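Local coordinates for protein CmeC (Campylobacter jejuni, PDB 4MT4) that forms a trimeric outer membrane channel of the outer membrane factor family, probably serving as the exit duct for substrates of an efflux pump, at residues L373-R376 / K377-L381; N420-N423 / A424-F428. All coordinates share one frame; numbering follows the deposited sequence.

In the fold
Contacts 1 and 2 are short lengths of two long helices that follow each other in the chain, 339-405 and 411-445, with centres about 21 Å apart and nearest atoms about 8 Å apart. Contact 1 is the more buried: it faces helix 411-445, the loop around Leu20 to Glu26 and a second subunit. Contact 2 is partly buried, packs against helices of its own chain and is touched by no other subunit. Their chemistry follows their places: contact 1 carries two arginines, a lysine and a threonine whose polar ends are bonded, whereas contact 2 is joined by main-chain bonds and small or apolar side chains, with Trp421 and Phe428 turned to helix 339-405.

Contact 1: residues L373-R376 / K377-L381; sequences LVAR and KTIRL
Thr378 reaches back one helical turn to Val374, and its hydroxyl OG1 gives a hydrogen bond of 2.7 Å to Val374 O. The same oxygen accepts Thr378 N at 3.0 Å, so one residue grips it twice, from opposite faces of the carbonyl plane; the hydroxyl stands 39° out of that plane. With OG1 beside its own backbone N (chi1 -59°), the hydroxyl is held next to the main chain, and Val374 CG1 runs alongside it at 3.8 Å. The next backbone bond, Ile379 N to Ala375 O, is 2.8 Å long and nearly straight, while Ala375 CB touches Ile379 CD1 more loosely.

Arg376 folds over the helix instead of stretching away. Bends at chi2 and chi3 bring its guanidinium back so that Lys377 N lies over one face, 3.6 Å from Arg376 NE. Beyond it, Arg376 NH1 passes Arg380 CB obliquely at 3.9 Å; the two guanidinium planes are 73° apart and their charged groups do not touch. Each is held by outside partners: Arg376 NH2 by a salt bridge to Glu26 and a hydrogen bond to Gly21 O, its NH1 by Tyr435 OH, and Arg380 NH1 by a salt bridge to Asp384. Lys377 CG packs 3.3 Å from Val374 O, and its extended chain carries NZ to Leu20 O.

This stretch of helix 339-405 thus lies at a junction. Arg376, Ile379 and Arg380 face helix 411-445, the loop containing Leu20 to Glu26 covers the basic side chains, and Val374, Thr378 and Ile379 meet Leu223 and Glu226 of the second subunit, placing residues 373-381 at an interface of the trimer.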
ATOM      1  N   LEU B 373      -5.357 -14.677 -21.881  1.00 42.85           N
ATOM      2  CA  LEU B 373      -5.700 -15.489 -23.044  1.00 54.84           C
ATOM      3  C   LEU B 373      -4.607 -15.442 -24.108  1.00 49.55           C
ATOM      4  O   LEU B 373      -4.208 -16.479 -24.643  1.00 46.53           O
ATOM      5  CB  LEU B 373      -7.030 -15.031 -23.644  1.00 40.82           C
ATOM      6  CG  LEU B 373      -8.281 -15.379 -22.837  1.00 49.65           C
ATOM      7  CD1 LEU B 373      -9.522 -14.767 -23.472  1.00 37.80           C
ATOM      8  CD2 LEU B 373      -8.433 -16.889 -22.698  1.00 45.43           C
ATOM      9  N   VAL B 374      -4.128 -14.238 -24.412  1.00 45.40           N
ATOM     10  CA  VAL B 374      -3.092 -14.065 -25.424  1.00 48.48           C
ATOM     11  C   VAL B 374      -1.766 -14.666 -24.965  1.00 54.56           C
ATOM     12  O   VAL B 374      -1.073 -15.322 -25.740  1.00 54.29           O
ATOM     13  CB  VAL B 374      -2.887 -12.578 -25.779  1.00 52.05           C
ATOM     14  CG1 VAL B 374      -1.703 -12.405 -26.712  1.00 39.90           C
ATOM     15  CG2 VAL B 374      -4.148 -12.008 -26.415  1.00 56.01           C
ATOM     16  N   ALA B 375      -1.422 -14.445 -23.700  1.00 46.29           N
ATOM     17  CA  ALA B 375      -0.177 -14.969 -23.148  1.00 54.32           C
ATOM     18  C   ALA B 375      -0.165 -16.491 -23.165  1.00 49.50           C
ATOM     19  O   ALA B 375       0.845 -17.106 -23.492  1.00 49.64           O
ATOM     20  CB  ALA B 375       0.040 -14.457 -21.731  1.00 37.50           C
ATOM     21  N   ARG B 376      -1.300 -17.091 -22.822  1.00 43.44           N
ATOM     22  CA  ARG B 376      -1.414 -18.544 -22.743  1.00 50.83           C
ATOM     23  C   ARG B 376      -1.071 -19.206 -24.080  1.00 52.18           C
ATOM     24  O   ARG B 376      -0.290 -20.160 -24.125  1.00 45.77           O
ATOM     25  CB  ARG B 376      -2.827 -18.936 -22.297  1.00 42.86           C
ATOM     26  CG  ARG B 376      -2.945 -20.289 -21.602  1.00 47.52           C
ATOM     27  CD  ARG B 376      -2.875 -21.446 -22.591  1.00 48.69           C
ATOM     28  NE  ARG B 376      -3.746 -21.226 -23.742  1.00 56.34           N
ATOM     29  CZ  ARG B 376      -3.711 -21.950 -24.857  1.00 68.65           C
ATOM     30  NH1 ARG B 376      -2.841 -22.944 -24.979  1.00 54.05           N
ATOM     31  NH2 ARG B 376      -4.542 -21.678 -25.852  1.00 64.63           N
ATOM     32  N   LYS B 377      -1.652 -18.697 -25.162  1.00 48.83           N
ATOM     33  CA  LYS B 377      -1.440 -19.284 -26.480  1.00 60.57           C
ATOM     34  C   LYS B 377      -0.081 -18.903 -27.066  1.00 56.90           C
ATOM     35  O   LYS B 377       0.481 -19.640 -27.873  1.00 55.34           O
ATOM     36  CB  LYS B 377      -2.562 -18.871 -27.439  1.00 57.87           C
ATOM     37  CG  LYS B 377      -2.571 -17.399 -27.820  1.00 53.53           C
ATOM     38  CD  LYS B 377      -3.642 -17.113 -28.863  1.00 54.34           C
ATOM     39  CE  LYS B 377      -3.583 -15.672 -29.346  1.00 50.17           C
ATOM     40  NZ  LYS B 377      -4.638 -15.390 -30.359  1.00 60.64           N
ATOM     41  N   THR B 378       0.451 -17.756 -26.656  1.00 39.26           N
ATOM     42  CA  THR B 378       1.755 -17.316 -27.141  1.00 48.93           C
ATOM     43  C   THR B 378       2.871 -18.125 -26.492  1.00 58.15           C
ATOM     44  O   THR B 378       3.822 -18.537 -27.158  1.00 51.82           O
ATOM     45  CB  THR B 378       1.989 -15.818 -26.874  1.00 40.42           C
ATOM     46  OG1 THR B 378       0.964 -15.050 -27.516  1.00 45.43           O
ATOM     47  CG2 THR B 378       3.347 -15.386 -27.412  1.00 51.63           C
ATOM     48  N   ILE B 379       2.747 -18.355 -25.188  1.00 48.96           N
ATOM     49  CA  ILE B 379       3.722 -19.151 -24.454  1.00 54.97           C
ATOM     50  C   ILE B 379       3.636 -20.614 -24.896  1.00 48.94           C
ATOM     51  O   ILE B 379       4.621 -21.354 -24.837  1.00 60.30           O
ATOM     52  CB  ILE B 379       3.510 -19.029 -22.926  1.00 43.88           C
ATOM     53  CG1 ILE B 379       3.693 -17.579 -22.476  1.00 53.10           C
ATOM     54  CG2 ILE B 379       4.493 -19.899 -22.169  1.00 53.65           C
ATOM     55  CD1 ILE B 379       3.338 -17.338 -21.027  1.00 41.48           C
ATOM     56  N   ARG B 380       2.459 -21.018 -25.367  1.00 48.56           N
ATOM     57  CA  ARG B 380       2.279 -22.357 -25.920  1.00 47.57           C
ATOM     58  C   ARG B 380       3.176 -22.553 -27.141  1.00 57.52           C
ATOM     59  O   ARG B 380       3.753 -23.624 -27.337  1.00 54.28           O
ATOM     60  CB  ARG B 380       0.816 -22.596 -26.297  1.00 47.36           C
ATOM     61  CG  ARG B 380       0.547 -23.962 -26.908  1.00 49.39           C
ATOM     62  CD  ARG B 380       0.985 -25.081 -25.978  1.00 43.62           C
ATOM     63  NE  ARG B 380       0.747 -26.396 -26.563  1.00 54.39           N
ATOM     64  CZ  ARG B 380       1.606 -27.025 -27.360  1.00 63.33           C
ATOM     65  NH1 ARG B 380       2.764 -26.459 -27.668  1.00 54.06           N
ATOM     66  NH2 ARG B 380       1.305 -28.220 -27.849  1.00 48.95           N
ATOM     67  N   LEU B 381       3.293 -21.507 -27.954  1.00 47.69           N
ATOM     68  CA  LEU B 381       4.192 -21.523 -29.099  1.00 54.83           C
ATOM     69  C   LEU B 381       5.642 -21.551 -28.632  1.00 50.24           C
ATOM     70  O   LEU B 381       6.471 -22.267 -29.193  1.00 58.48           O
ATOM     71  CB  LEU B 381       3.953 -20.307 -29.996  1.00 44.12           C
ATOM     72  CG  LEU B 381       2.580 -20.193 -30.658  1.00 54.89           C
ATOM     73  CD1 LEU B 381       2.486 -18.912 -31.473  1.00 42.44           C
ATOM     74  CD2 LEU B 381       2.305 -21.408 -31.530  1.00 48.80           C
TER

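Contact 2: residues N420-N423 / A424-F428; sequences NWLN and AAVAF
Leu422 and Val426 form the apolar ridge of this stretch of helix, with Leu422 CD1 4.4 Å from Val426 CG2. The touch is light, but the backbone beneath it is close: Val426 N donates to Leu422 O at 2.9 Å, 161° at the hydrogen, and Val426 CG2 settles 3.3 Å from that same oxygen. It arrives there because CG2 lies beside the backbone N, while CG1 is turned anti to that N (chi1 169°). From this ridge Leu422 presses on Leu176 and Ala179 of helix 129-195 and on Met214 and Gln217 of helix 201-236, and Val426 meets Asn172.

Three small residues make the rest of the stretch compact. Ala425 N binds Trp421 O at 2.7 Å, the shortest of the four backbone bonds joining the two segments, and Ala425 CB lies 3.3 Å from the same oxygen. Ala424 on Asn420 O and Ala427 on Asn423 O repeat the pattern: each methyl lies against the carbonyl oxygen to which its own N is bonded. The flank toward helix 339-405 is packed as well. Trp421 reaches the ring of Tyr397, with planes at about 25°, and gives a weak hydrogen bond from NE1 to Glu390, while the buried Phe428 packs edge-to-face with Tyr383.

The looser side is that of Asn423, the exposed residue, which takes part through its main-chain O, bonded to Ala427 N at 2.9 Å.

Chemically, residues 420-428 are held together by main-chain bonds rather than by polar side-chain bonds between the two halves. Their apolar and aromatic groups are directed instead at three neighbouring helices, consistent with the side-by-side helix packing of an outer membrane factor tunnel.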
ATOM      1  N   ASN B 420      26.036 -22.754 -24.475  1.00 52.74           N
ATOM      2  CA  ASN B 420      24.839 -22.498 -25.269  1.00 46.71           C
ATOM      3  C   ASN B 420      23.739 -23.517 -24.993  1.00 60.94           C
ATOM      4  O   ASN B 420      22.562 -23.163 -24.926  1.00 52.67           O
ATOM      5  CB  ASN B 420      25.181 -22.487 -26.759  1.00 42.14           C
ATOM      6  CG  ASN B 420      25.984 -21.267 -27.164  1.00 59.96           C
ATOM      7  OD1 ASN B 420      25.977 -20.248 -26.474  1.00 57.77           O
ATOM      8  ND2 ASN B 420      26.678 -21.363 -28.292  1.00 61.93           N
ATOM      9  N   TRP B 421      24.126 -24.781 -24.840  1.00 51.32           N
ATOM     10  CA  TRP B 421      23.178 -25.835 -24.491  1.00 55.94           C
ATOM     11  C   TRP B 421      22.578 -25.568 -23.116  1.00 54.17           C
ATOM     12  O   TRP B 421      21.370 -25.702 -22.918  1.00 47.44           O
ATOM     13  CB  TRP B 421      23.853 -27.207 -24.517  1.00 41.51           C
ATOM     14  CG  TRP B 421      22.947 -28.334 -24.101  1.00 49.13           C
ATOM     15  CD1 TRP B 421      21.591 -28.397 -24.251  1.00 50.28           C
ATOM     16  CD2 TRP B 421      23.333 -29.554 -23.453  1.00 65.35           C
ATOM     17  NE1 TRP B 421      21.112 -29.580 -23.742  1.00 49.75           N
ATOM     18  CE2 TRP B 421      22.161 -30.308 -23.246  1.00 67.51           C
ATOM     19  CE3 TRP B 421      24.557 -30.082 -23.029  1.00 52.42           C
ATOM     20  CZ2 TRP B 421      22.176 -31.560 -22.636  1.00 76.45           C
ATOM     21  CZ3 TRP B 421      24.570 -31.326 -22.423  1.00 66.71           C
ATOM     22  CH2 TRP B 421      23.387 -32.051 -22.233  1.00 70.05           C
ATOM     23  N   LEU B 422      23.437 -25.194 -22.171  1.00 46.17           N
ATOM     24  CA  LEU B 422      23.008 -24.871 -20.817  1.00 60.81           C
ATOM     25  C   LEU B 422      21.993 -23.732 -20.821  1.00 49.80           C
ATOM     26  O   LEU B 422      20.961 -23.808 -20.157  1.00 51.97           O
ATOM     27  CB  LEU B 422      24.210 -24.495 -19.950  1.00 55.80           C
ATOM     28  CG  LEU B 422      23.909 -24.112 -18.501  1.00 60.47           C
ATOM     29  CD1 LEU B 422      23.332 -25.296 -17.742  1.00 52.92           C
ATOM     30  CD2 LEU B 422      25.157 -23.583 -17.812  1.00 67.36           C
ATOM     31  N   ASN B 423      22.296 -22.683 -21.581  1.00 52.02           N
ATOM     32  CA  ASN B 423      21.396 -21.544 -21.718  1.00 47.53           C
ATOM     33  C   ASN B 423      20.053 -21.960 -22.305  1.00 56.91           C
ATOM     34  O   ASN B 423      18.999 -21.523 -21.845  1.00 50.47           O
ATOM     35  CB  ASN B 423      22.037 -20.459 -22.587  1.00 48.17           C
ATOM     36  CG  ASN B 423      23.265 -19.843 -21.941  1.00 62.06           C
ATOM     37  OD1 ASN B 423      23.693 -20.268 -20.868  1.00 66.92           O
ATOM     38  ND2 ASN B 423      23.840 -18.841 -22.596  1.00 58.33           N
ATOM     39  N   ALA B 424      20.104 -22.814 -23.321  1.00 52.28           N
ATOM     40  CA  ALA B 424      18.898 -23.303 -23.981  1.00 59.66           C
ATOM     41  C   ALA B 424      18.103 -24.231 -23.068  1.00 51.28           C
ATOM     42  O   ALA B 424      16.875 -24.257 -23.114  1.00 46.88           O
ATOM     43  CB  ALA B 424      19.258 -24.013 -25.278  1.00 49.20           C
ATOM     44  N   ALA B 425      18.812 -24.989 -22.240  1.00 44.03           N
ATOM     45  CA  ALA B 425      18.168 -25.906 -21.306  1.00 50.96           C
ATOM     46  C   ALA B 425      17.446 -25.138 -20.205  1.00 59.13           C
ATOM     47  O   ALA B 425      16.323 -25.481 -19.829  1.00 53.92           O
ATOM     48  CB  ALA B 425      19.189 -26.860 -20.707  1.00 39.78           C
ATOM     49  N   VAL B 426      18.097 -24.096 -19.696  1.00 52.08           N
ATOM     50  CA  VAL B 426      17.506 -23.255 -18.663  1.00 54.96           C
ATOM     51  C   VAL B 426      16.315 -22.474 -19.212  1.00 62.54           C
ATOM     52  O   VAL B 426      15.274 -22.367 -18.560  1.00 51.88           O
ATOM     53  CB  VAL B 426      18.543 -22.272 -18.077  1.00 55.09           C
ATOM     54  CG1 VAL B 426      17.871 -21.229 -17.197  1.00 49.09           C
ATOM     55  CG2 VAL B 426      19.605 -23.029 -17.294  1.00 41.68           C
ATOM     56  N   ALA B 427      16.471 -21.944 -20.421  1.00 53.35           N
ATOM     57  CA  ALA B 427      15.414 -21.174 -21.069  1.00 41.09           C
ATOM     58  C   ALA B 427      14.164 -22.020 -21.273  1.00 55.96           C
ATOM     59  O   ALA B 427      13.046 -21.537 -21.116  1.00 62.22           O
ATOM     60  CB  ALA B 427      15.898 -20.616 -22.400  1.00 48.06           C
ATOM     61  N   PHE B 428      14.360 -23.291 -21.610  1.00 52.98           N
ATOM     62  CA  PHE B 428      13.238 -24.200 -21.818  1.00 58.06           C
ATOM     63  C   PHE B 428      12.531 -24.511 -20.505  1.00 55.60           C
ATOM     64  O   PHE B 428      11.309 -24.657 -20.471  1.00 50.19           O
ATOM     65  CB  PHE B 428      13.705 -25.496 -22.483  1.00 46.75           C
ATOM     66  CG  PHE B 428      12.597 -26.483 -22.728  1.00 39.28           C
ATOM     67  CD1 PHE B 428      11.407 -26.078 -23.310  1.00 47.87           C
ATOM     68  CD2 PHE B 428      12.751 -27.814 -22.388  1.00 47.46           C
ATOM     69  CE1 PHE B 428      10.388 -26.980 -23.538  1.00 47.50           C
ATOM     70  CE2 PHE B 428      11.737 -28.725 -22.617  1.00 55.76           C
ATOM     71  CZ  PHE B 428      10.553 -28.307 -23.193  1.00 52.49           C
TER